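Local coordinates for SusD superfamily protein (Bacteroides fragilis NCTC 9343, PDB 3NQP) that probably binds glycans at the cell surface, as a SusD-family component of the outer membrane involved in nutrient capture, at residues A202-M207 with K233-S238; L307-T312 with R371-D376; A322-F327 with F338-N343. One frame throughout, in Å; residues are numbered along the deposited sequence. Where two conformers were deposited one is given.

Contact 1 stands apart from the other two. It joins neighbouring helices 200-216 and 228-241, lies on the opposite side of the chain's centre from them, and is complete in sequence before either begins; its centre is 34 Å from that of contact 2 and 35 Å from that of contact 3. The latter two have centres 20 Å apart, belong to the SusD-family part of the chain, and touch where Leu307 packs on Ile339. Contact 3, between helix 321-325 and strand 338-344, is formed by chain running from the first segment of contact 2 to the second. Contact 1 thus packs two helices on one side of the chain's centre, while contacts 2 and 3 adjoin on the other.

Contact 1. Residues A202-M207 with K233-S238; sequences ATECLM and KTHLES
His235 and Glu204 meet across an antiparallel helical hairpin, formed by consecutive helices 200-216 and 228-241 in a helix-rich body consistent with the TPR-like architecture of SusD proteins. The segment axes approach to 8.0 Å with a signed crossing angle of -143°. The Glu204 side chain leaves its helix to one side, with CG beside its backbone N, and its chain bends at chi2 (-147°) as the carboxylate comes nearer to the other helix. OE1 receives His235 ND1 at 2.6 Å on its anti lone pair, the oxygen tilted 17° from the imidazole plane. The carboxylate stands almost perpendicular to the ring. The other oxygen, OE2, accepts from Ser238 OG at 2.7 Å through its syn lone pair and also bonds to the Tyr243 hydroxyl. These partners fix both arms of the buried carboxylate, whose negative charge may stabilise a protonated imidazole. Ser238 OG has a further partner in Asn242. On one face of the imidazole, selenomethionine Met207 makes a Met-aromatic contact: SE lies over the ring centre, 3.7 Å from the centroid. His235 is thereby held at its edge by a hydrogen bond and on a face by a polarisable atom. Behind Met207, helix 163-181 supplies Met178. The bend at chi3 of Met207 turns its methyl group back over the ring's far nitrogen, with CE 3.5 Å from His235 NE2.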
loop_
_atom_site.group_PDB
_atom_site.type_symbol
_atom_site.label_atom_id
_atom_site.label_comp_id
_atom_site.label_asym_id
_atom_site.label_seq_id
_atom_site.Cartn_x
_atom_site.Cartn_y
_atom_site.Cartn_z
ATOM N N ALA A 202 3.487 -3.324 -14.236
ATOM C CA ALA A 202 2.940 -2.461 -13.226
ATOM C C ALA A 202 1.556 -1.979 -13.633
ATOM O O ALA A 202 0.626 -1.941 -12.783
ATOM C CB ALA A 202 3.890 -1.271 -12.961
ATOM N N THR A 203 1.405 -1.615 -14.913
ATOM C CA THR A 203 0.095 -1.254 -15.436
ATOM C C THR A 203 -0.891 -2.426 -15.327
ATOM O O THR A 203 -2.084 -2.237 -14.967
ATOM C CB THR A 203 0.149 -0.729 -16.869
ATOM O OG1 THR A 203 0.760 0.563 -16.859
ATOM C CG2 THR A 203 -1.309 -0.608 -17.497
ATOM N N GLU A 204 -0.427 -3.628 -15.622
ATOM C CA GLU A 204 -1.297 -4.810 -15.498
ATOM C C GLU A 204 -1.713 -5.057 -14.020
ATOM O O GLU A 204 -2.851 -5.422 -13.763
ATOM C CB GLU A 204 -0.648 -6.050 -16.093
ATOM C CG GLU A 204 -0.538 -5.994 -17.601
ATOM C CD GLU A 204 -0.665 -7.331 -18.258
ATOM O OE1 GLU A 204 -1.814 -7.700 -18.572
ATOM O OE2 GLU A 204 0.355 -8.014 -18.415
ATOM N N CYS A 205 -0.789 -4.861 -13.071
ATOM C CA CYS A 205 -1.120 -4.940 -11.656
ATOM C C CYS A 205 -2.198 -3.918 -11.262
ATOM O O CYS A 205 -3.184 -4.239 -10.617
ATOM C CB CYS A 205 0.102 -4.681 -10.779
ATOM S SG CYS A 205 1.227 -6.110 -10.740
ATOM N N LEU A 206 -1.958 -2.679 -11.628
ATOM C CA LEU A 206 -2.920 -1.626 -11.431
ATOM C C LEU A 206 -4.250 -1.983 -12.068
ATOM O O LEU A 206 -5.303 -1.724 -11.468
ATOM C CB LEU A 206 -2.392 -0.279 -11.950
ATOM C CG LEU A 206 -3.221 0.963 -11.665
ATOM C CD1 LEU A 206 -3.576 1.097 -10.183
ATOM C CD2 LEU A 206 -2.420 2.191 -12.136
HETATM N N MSE A 207 -4.257 -2.575 -13.253
HETATM C CA MSE A 207 -5.554 -2.937 -13.856
HETATM C C MSE A 207 -6.228 -4.010 -13.020
HETATM O O MSE A 207 -7.425 -3.985 -12.815
HETATM C CB MSE A 207 -5.445 -3.379 -15.328
HETATM C CG MSE A 207 -4.947 -2.307 -16.244
HETATM SE SE MSE A 207 -4.796 -2.882 -18.072
HETATM C CE MSE A 207 -6.653 -2.732 -18.480
ATOM N N LYS A 233 -8.812 -10.506 -13.734
ATOM C CA LYS A 233 -8.232 -11.840 -13.694
ATOM C C LYS A 233 -7.238 -12.053 -14.803
ATOM O O LYS A 233 -6.166 -12.587 -14.601
ATOM C CB LYS A 233 -9.310 -12.893 -13.793
ATOM C CG LYS A 233 -8.807 -14.298 -13.338
ATOM C CD LYS A 233 -9.940 -15.347 -13.460
ATOM C CE LYS A 233 -9.495 -16.750 -13.025
ATOM N NZ LYS A 233 -10.657 -17.743 -13.138
ATOM N N THR A 234 -7.604 -11.627 -16.006
ATOM C CA THR A 234 -6.728 -11.782 -17.132
ATOM C C THR A 234 -5.418 -11.032 -16.883
ATOM O O THR A 234 -4.348 -11.520 -17.210
ATOM C CB THR A 234 -7.450 -11.282 -18.432
ATOM O OG1 THR A 234 -8.539 -12.184 -18.701
ATOM C CG2 THR A 234 -6.491 -11.242 -19.652
ATOM N N HIS A 235 -5.491 -9.815 -16.354
ATOM C CA HIS A 235 -4.289 -9.006 -16.201
ATOM C C HIS A 235 -3.427 -9.548 -15.081
ATOM O O HIS A 235 -2.200 -9.609 -15.217
ATOM C CB HIS A 235 -4.649 -7.512 -16.058
ATOM C CG HIS A 235 -5.077 -6.903 -17.361
ATOM N ND1 HIS A 235 -4.177 -6.684 -18.385
ATOM C CD2 HIS A 235 -6.303 -6.594 -17.857
ATOM C CE1 HIS A 235 -4.830 -6.223 -19.448
ATOM N NE2 HIS A 235 -6.121 -6.161 -19.157
ATOM N N LEU A 236 -4.044 -10.012 -13.995
ATOM C CA LEU A 236 -3.230 -10.565 -12.898
ATOM C C LEU A 236 -2.561 -11.877 -13.309
ATOM O O LEU A 236 -1.420 -12.139 -12.921
ATOM C CB LEU A 236 -4.085 -10.740 -11.629
ATOM C CG LEU A 236 -4.540 -9.393 -11.054
ATOM C CD1 LEU A 236 -5.805 -9.553 -10.256
ATOM C CD2 LEU A 236 -3.411 -8.712 -10.217
ATOM N N GLU A 237 -3.273 -12.718 -14.073
ATOM C CA GLU A 237 -2.675 -13.974 -14.537
ATOM C C GLU A 237 -1.571 -13.681 -15.519
ATOM O O GLU A 237 -0.610 -14.425 -15.595
ATOM C CB GLU A 237 -3.714 -14.941 -15.182
ATOM C CG GLU A 237 -4.635 -15.486 -14.114
ATOM C CD GLU A 237 -5.610 -16.524 -14.549
ATOM O OE1 GLU A 237 -6.012 -16.505 -15.724
ATOM O OE2 GLU A 237 -6.004 -17.314 -13.664
ATOM N N SER A 238 -1.716 -12.614 -16.280
ATOM C CA SER A 238 -0.632 -12.195 -17.200
ATOM C C SER A 238 0.637 -11.844 -16.425
ATOM O O SER A 238 1.769 -12.231 -16.815
ATOM C CB SER A 238 -1.071 -10.980 -18.027
ATOM O OG SER A 238 -0.058 -10.584 -18.946
#

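Contact 2. Residues L307-T312 with R371-D376; sequences LDIQNT and RVYCGD. With EDO (1,2-ethanediol), chain I.
Ile309 and Arg371 bring the two backbones together, their CA atoms 5.2 Å apart, where a type II' beta turn from Ile309 to Thr312 lies against the strand 371-372 of a two-stranded beta hairpin. Gln310 occupies the second position of the turn, and Tyr373, just beyond the strand, centres an inverse gamma turn. The segments are joined by side chains reaching for the opposite backbone. Gln310 OE1 accepts the Arg371 amide N at 2.8 Å, the N-H pointing almost straight at the oxygen (165°). Arg371 answers in the other direction: its chain bends at chi2 and chi3, both near +60°, and the guanidinium grips Asp308 O side-on, with NE at 3.0 Å and NH2 at 3.1 Å. Both nitrogens come from the same face of the carbonyl plane, while the oxygen itself stays in the guanidinium plane. NH2 makes a weak further bond to Leu307 O and a straighter one to O2 of a 1,2-ethanediol molecule, probably from the crystallisation liquor; NH1 bonds to Ile362 O, so the charged group also ties the loop to chain beside strand 364-365. A hydroxyl chain runs from Tyr373 OH to Thr312 OG1 at 2.8 Å and on from that hydroxyl to Ile309 O, which also accepts the turn's own Thr312 N. The Tyr373 hydroxyl also packs against Ile309 CB, and one face of its ring carries Arg371 CG, 3.4 Å from the ring plane and nearer its border than its centre.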
loop_
_atom_site.group_PDB
_atom_site.type_symbol
_atom_site.label_atom_id
_atom_site.label_comp_id
_atom_site.label_asym_id
_atom_site.label_seq_id
_atom_site.Cartn_x
_atom_site.Cartn_y
_atom_site.Cartn_z
ATOM N N LEU A 307 17.927 -2.921 17.497
ATOM C CA LEU A 307 17.848 -2.853 16.019
ATOM C C LEU A 307 19.058 -2.241 15.347
ATOM O O LEU A 307 19.175 -2.311 14.134
ATOM C CB LEU A 307 16.611 -2.104 15.567
ATOM C CG LEU A 307 15.301 -2.809 15.931
ATOM C CD1 LEU A 307 14.125 -2.062 15.305
ATOM C CD2 LEU A 307 15.247 -4.312 15.566
ATOM N N ASP A 308 19.982 -1.677 16.130
ATOM C CA ASP A 308 21.099 -0.917 15.564
ATOM C C ASP A 308 20.577 0.227 14.690
ATOM O O ASP A 308 20.824 0.321 13.474
ATOM C CB ASP A 308 22.082 -1.814 14.799
ATOM C CG ASP A 308 23.449 -1.141 14.589
ATOM O OD1 ASP A 308 23.688 0.001 15.050
ATOM O OD2 ASP A 308 24.294 -1.771 13.945
ATOM N N ILE A 309 19.874 1.125 15.346
ATOM C CA ILE A 309 19.415 2.328 14.682
ATOM C C ILE A 309 20.016 3.595 15.330
ATOM O O ILE A 309 19.739 4.686 14.871
ATOM C CB ILE A 309 17.875 2.401 14.671
ATOM C CG1 ILE A 309 17.358 2.492 16.075
ATOM C CG2 ILE A 309 17.239 1.193 13.864
ATOM C CD1 ILE A 309 15.856 2.933 16.263
ATOM N N GLN A 310 20.888 3.435 16.327
ATOM C CA GLN A 310 21.485 4.566 17.038
ATOM C C GLN A 310 20.375 5.548 17.428
ATOM O O GLN A 310 19.319 5.101 17.871
ATOM C CB GLN A 310 22.564 5.224 16.194
ATOM C CG GLN A 310 23.569 4.283 15.576
ATOM C CD GLN A 310 23.161 3.813 14.223
ATOM O OE1 GLN A 310 22.763 4.617 13.364
ATOM N NE2 GLN A 310 23.226 2.481 14.006
ATOM N N ASN A 311 20.590 6.856 17.287
ATOM C CA ASN A 311 19.573 7.813 17.631
ATOM C C ASN A 311 18.742 8.301 16.456
ATOM O O ASN A 311 18.240 9.427 16.498
ATOM C CB ASN A 311 20.129 9.036 18.384
ATOM C CG ASN A 311 19.040 9.761 19.166
ATOM O OD1 ASN A 311 18.036 9.136 19.582
ATOM N ND2 ASN A 311 19.190 11.065 19.327
ATOM N N THR A 312 18.545 7.454 15.457
ATOM C CA THR A 312 17.870 7.848 14.238
ATOM C C THR A 312 16.362 7.661 14.293
ATOM O O THR A 312 15.663 8.035 13.326
ATOM C CB THR A 312 18.431 7.058 13.011
ATOM O OG1 THR A 312 18.143 5.663 13.164
ATOM C CG2 THR A 312 19.937 7.231 12.866
ATOM N N ARG A 371 22.727 4.155 10.601
ATOM C CA ARG A 371 21.517 3.600 10.063
ATOM C C ARG A 371 21.012 4.527 8.955
ATOM O O ARG A 371 20.898 5.731 9.158
ATOM C CB ARG A 371 20.479 3.467 11.184
ATOM C CG ARG A 371 19.012 3.150 10.741
ATOM C CD ARG A 371 18.895 1.815 10.021
ATOM N NE ARG A 371 19.355 0.704 10.838
ATOM C CZ ARG A 371 19.356 -0.556 10.421
ATOM N NH1 ARG A 371 18.940 -0.845 9.199
ATOM N NH2 ARG A 371 19.793 -1.519 11.217
ATOM N N VAL A 372 20.769 3.956 7.786
ATOM C CA VAL A 372 20.200 4.673 6.657
ATOM C C VAL A 372 18.882 4.041 6.239
ATOM O O VAL A 372 18.840 2.889 5.860
ATOM C CB VAL A 372 21.186 4.691 5.459
ATOM C CG1 VAL A 372 20.595 5.466 4.284
ATOM C CG2 VAL A 372 22.546 5.333 5.834
ATOM N N TYR A 373 17.790 4.785 6.326
ATOM C CA TYR A 373 16.463 4.235 5.974
ATOM C C TYR A 373 16.217 4.303 4.451
ATOM O O TYR A 373 15.403 5.079 3.986
ATOM C CB TYR A 373 15.361 4.950 6.742
ATOM C CG TYR A 373 15.500 4.750 8.240
ATOM C CD1 TYR A 373 15.174 3.539 8.836
ATOM C CD2 TYR A 373 15.987 5.751 9.047
ATOM C CE1 TYR A 373 15.306 3.357 10.228
ATOM C CE2 TYR A 373 16.133 5.578 10.405
ATOM C CZ TYR A 373 15.792 4.368 10.995
ATOM O OH TYR A 373 15.926 4.199 12.353
ATOM N N CYS A 374 16.958 3.485 3.698
ATOM C CA CYS A 374 16.843 3.427 2.254
ATOM C C CYS A 374 16.165 2.158 1.771
ATOM O O CYS A 374 16.403 1.718 0.651
ATOM C CB CYS A 374 18.228 3.616 1.604
ATOM S SG CYS A 374 19.417 2.326 2.012
ATOM N N GLY A 375 15.321 1.539 2.614
ATOM C CA GLY A 375 14.465 0.451 2.137
ATOM C C GLY A 375 13.528 0.943 1.021
ATOM O O GLY A 375 12.966 2.018 1.134
ATOM N N ASP A 376 13.390 0.201 -0.068
ATOM C CA ASP A 376 12.528 0.662 -1.169
ATOM C C ASP A 376 11.071 0.488 -0.765
ATOM O O ASP A 376 10.738 -0.410 0.036
ATOM C CB ASP A 376 12.770 -0.154 -2.445
ATOM C CG ASP A 376 14.016 0.294 -3.241
ATOM O OD1 ASP A 376 14.713 1.248 -2.811
ATOM O OD2 ASP A 376 14.276 -0.351 -4.310
HETATM C C1 EDO I . 17.710 -3.824 9.070
HETATM O O1 EDO I . 16.897 -4.738 9.857
HETATM C C2 EDO I . 19.083 -4.377 8.668
HETATM O O2 EDO I . 20.013 -4.263 9.770
#

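Contact 3. Residues A322-F327 with F338-N343; sequences AVYQNF and FIASYN
Tyr324 lies beside Phe338 and Ala340, the side chains of Tyr324 and Phe338 running alongside each other in opposite senses. A chi1 of -179° puts CG anti to the backbone N, and the ring beyond it lies beside the first residues of the strand. CB sits above one face of the Phe338 ring, offset toward its rim. Next along, CD1 makes the tightest approach, 3.5 Å from Phe338 CB, and CE1 touches the same methylene. The ring planes are perpendicular, and Phe338 CD2 lies in the plane of the tyrosine ring, at its edge. Farther out, CE2 and CZ rest on Ala340 CB, the latter at 3.8 Å. The hydroxyl accepts from water 2 at 2.6 Å, which links it to Tyr342 OH, and more distantly from water 1, which takes the Ala340 amide N at 2.9 Å; Glu335 is its direct protein partner. Meanwhile Val323 CG1 and Phe327 CE2 reach the edge of the Phe338 ring, the former 3.9 Å from CZ. Lys334 makes a cation-pi contact with Tyr324. The cluster thus packs helix 321-325 against strand 338-344, with both Lys334 and Glu335 contributed by the intervening helix 333-337 and strand 351-358 pairing antiparallel alongside.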
loop_
_atom_site.group_PDB
_atom_site.type_symbol
_atom_site.label_atom_id
_atom_site.label_comp_id
_atom_site.label_asym_id
_atom_site.label_seq_id
_atom_site.Cartn_x
_atom_site.Cartn_y
_atom_site.Cartn_z
ATOM N N ALA A 322 -1.611 -6.928 19.440
ATOM C CA ALA A 322 -2.359 -8.045 18.840
ATOM C C ALA A 322 -1.971 -8.330 17.395
ATOM O O ALA A 322 -2.149 -9.459 16.920
ATOM C CB ALA A 322 -3.885 -7.811 18.943
ATOM N N VAL A 323 -1.430 -7.347 16.680
ATOM C CA VAL A 323 -1.000 -7.587 15.305
ATOM C C VAL A 323 0.177 -8.574 15.347
ATOM O O VAL A 323 0.169 -9.596 14.664
ATOM C CB VAL A 323 -0.617 -6.271 14.601
ATOM C CG1 VAL A 323 0.030 -6.504 13.268
ATOM C CG2 VAL A 323 -1.889 -5.358 14.417
ATOM N N TYR A 324 1.185 -8.255 16.152
ATOM C CA TYR A 324 2.291 -9.201 16.461
ATOM C C TYR A 324 1.819 -10.560 17.010
ATOM O O TYR A 324 2.235 -11.631 16.529
ATOM C CB TYR A 324 3.274 -8.524 17.406
ATOM C CG TYR A 324 4.507 -9.332 17.821
ATOM C CD1 TYR A 324 5.575 -9.486 16.949
ATOM C CD2 TYR A 324 4.597 -9.932 19.077
ATOM C CE1 TYR A 324 6.716 -10.209 17.316
ATOM C CE2 TYR A 324 5.763 -10.666 19.467
ATOM C CZ TYR A 324 6.814 -10.786 18.579
ATOM O OH TYR A 324 7.957 -11.483 18.904
ATOM N N GLN A 325 0.950 -10.536 17.994
ATOM C CA GLN A 325 0.505 -11.780 18.658
ATOM C C GLN A 325 -0.327 -12.674 17.737
ATOM O O GLN A 325 -0.447 -13.870 17.995
ATOM C CB GLN A 325 -0.325 -11.456 19.895
ATOM C CG GLN A 325 0.451 -10.748 20.965
ATOM C CD GLN A 325 -0.425 -10.266 22.089
ATOM O OE1 GLN A 325 -1.502 -9.709 21.864
ATOM N NE2 GLN A 325 0.028 -10.480 23.308
ATOM N N ASN A 326 -0.885 -12.095 16.672
ATOM C CA ASN A 326 -1.602 -12.890 15.646
ATOM C C ASN A 326 -0.725 -13.853 14.845
ATOM O O ASN A 326 -1.217 -14.812 14.255
ATOM C CB ASN A 326 -2.286 -11.977 14.625
ATOM C CG ASN A 326 -3.701 -11.561 15.035
ATOM O OD1 ASN A 326 -4.248 -12.034 16.036
ATOM N ND2 ASN A 326 -4.308 -10.677 14.226
ATOM N N PHE A 327 0.562 -13.563 14.746
ATOM C CA PHE A 327 1.491 -14.480 14.086
ATOM C C PHE A 327 1.836 -15.684 14.978
ATOM O O PHE A 327 2.197 -15.507 16.140
ATOM C CB PHE A 327 2.818 -13.770 13.767
ATOM C CG PHE A 327 2.727 -12.687 12.703
ATOM C CD1 PHE A 327 2.930 -12.985 11.365
ATOM C CD2 PHE A 327 2.550 -11.364 13.049
ATOM C CE1 PHE A 327 2.923 -11.984 10.395
ATOM C CE2 PHE A 327 2.488 -10.354 12.062
ATOM C CZ PHE A 327 2.692 -10.687 10.727
ATOM N N PHE A 338 8.761 -7.576 12.975
ATOM C CA PHE A 338 8.752 -6.967 14.255
ATOM C C PHE A 338 9.887 -7.442 15.176
ATOM O O PHE A 338 10.366 -8.569 15.072
ATOM C CB PHE A 338 7.483 -7.345 14.989
ATOM C CG PHE A 338 6.230 -6.729 14.459
ATOM C CD1 PHE A 338 5.954 -5.390 14.647
ATOM C CD2 PHE A 338 5.263 -7.528 13.891
ATOM C CE1 PHE A 338 4.740 -4.853 14.219
ATOM C CE2 PHE A 338 4.047 -6.958 13.427
ATOM C CZ PHE A 338 3.807 -5.652 13.638
ATOM N N ILE A 339 10.286 -6.559 16.096
ATOM C CA ILE A 339 10.969 -6.958 17.321
ATOM C C ILE A 339 10.063 -6.547 18.469
ATOM O O ILE A 339 9.417 -5.503 18.424
ATOM C CB ILE A 339 12.403 -6.331 17.503
ATOM C CG1 ILE A 339 13.137 -6.996 18.693
ATOM C CG2 ILE A 339 12.337 -4.773 17.608
ATOM C CD1 ILE A 339 14.684 -6.589 18.851
ATOM N N ALA A 340 9.994 -7.381 19.510
ATOM C CA ALA A 340 9.126 -7.090 20.654
ATOM C C ALA A 340 9.957 -6.549 21.828
ATOM O O ALA A 340 11.114 -6.951 22.043
ATOM C CB ALA A 340 8.381 -8.369 21.063
ATOM N N SER A 341 9.358 -5.654 22.604
ATOM C CA SER A 341 9.958 -5.206 23.857
ATOM C C SER A 341 9.034 -5.643 24.986
ATOM O O SER A 341 7.801 -5.634 24.845
ATOM C CB SER A 341 10.203 -3.685 23.860
ATOM O OG SER A 341 9.014 -2.913 23.691
ATOM N N TYR A 342 9.639 -6.002 26.103
ATOM C CA TYR A 342 8.938 -6.620 27.233
ATOM C C TYR A 342 9.221 -5.879 28.556
ATOM O O TYR A 342 10.322 -5.414 28.779
ATOM C CB TYR A 342 9.403 -8.065 27.425
ATOM C CG TYR A 342 9.074 -8.983 26.289
ATOM C CD1 TYR A 342 9.843 -8.999 25.133
ATOM C CD2 TYR A 342 7.956 -9.807 26.340
ATOM C CE1 TYR A 342 9.518 -9.828 24.083
ATOM C CE2 TYR A 342 7.635 -10.620 25.312
ATOM C CZ TYR A 342 8.407 -10.636 24.185
ATOM O OH TYR A 342 8.065 -11.470 23.127
ATOM N N ASN A 343 8.211 -5.815 29.415
ATOM C CA ASN A 343 8.385 -5.562 30.847
ATOM C C ASN A 343 8.794 -6.831 31.528
ATOM O O ASN A 343 8.429 -7.904 31.075
ATOM C CB ASN A 343 7.049 -5.175 31.472
ATOM C CG ASN A 343 6.922 -3.725 31.700
ATOM O OD1 ASN A 343 7.924 -3.007 31.692
ATOM N ND2 ASN A 343 5.678 -3.262 31.950
HETATM O O HOH W 1 10.906 -10.088 19.371
HETATM O O HOH W 2 9.442 -11.857 21.035
#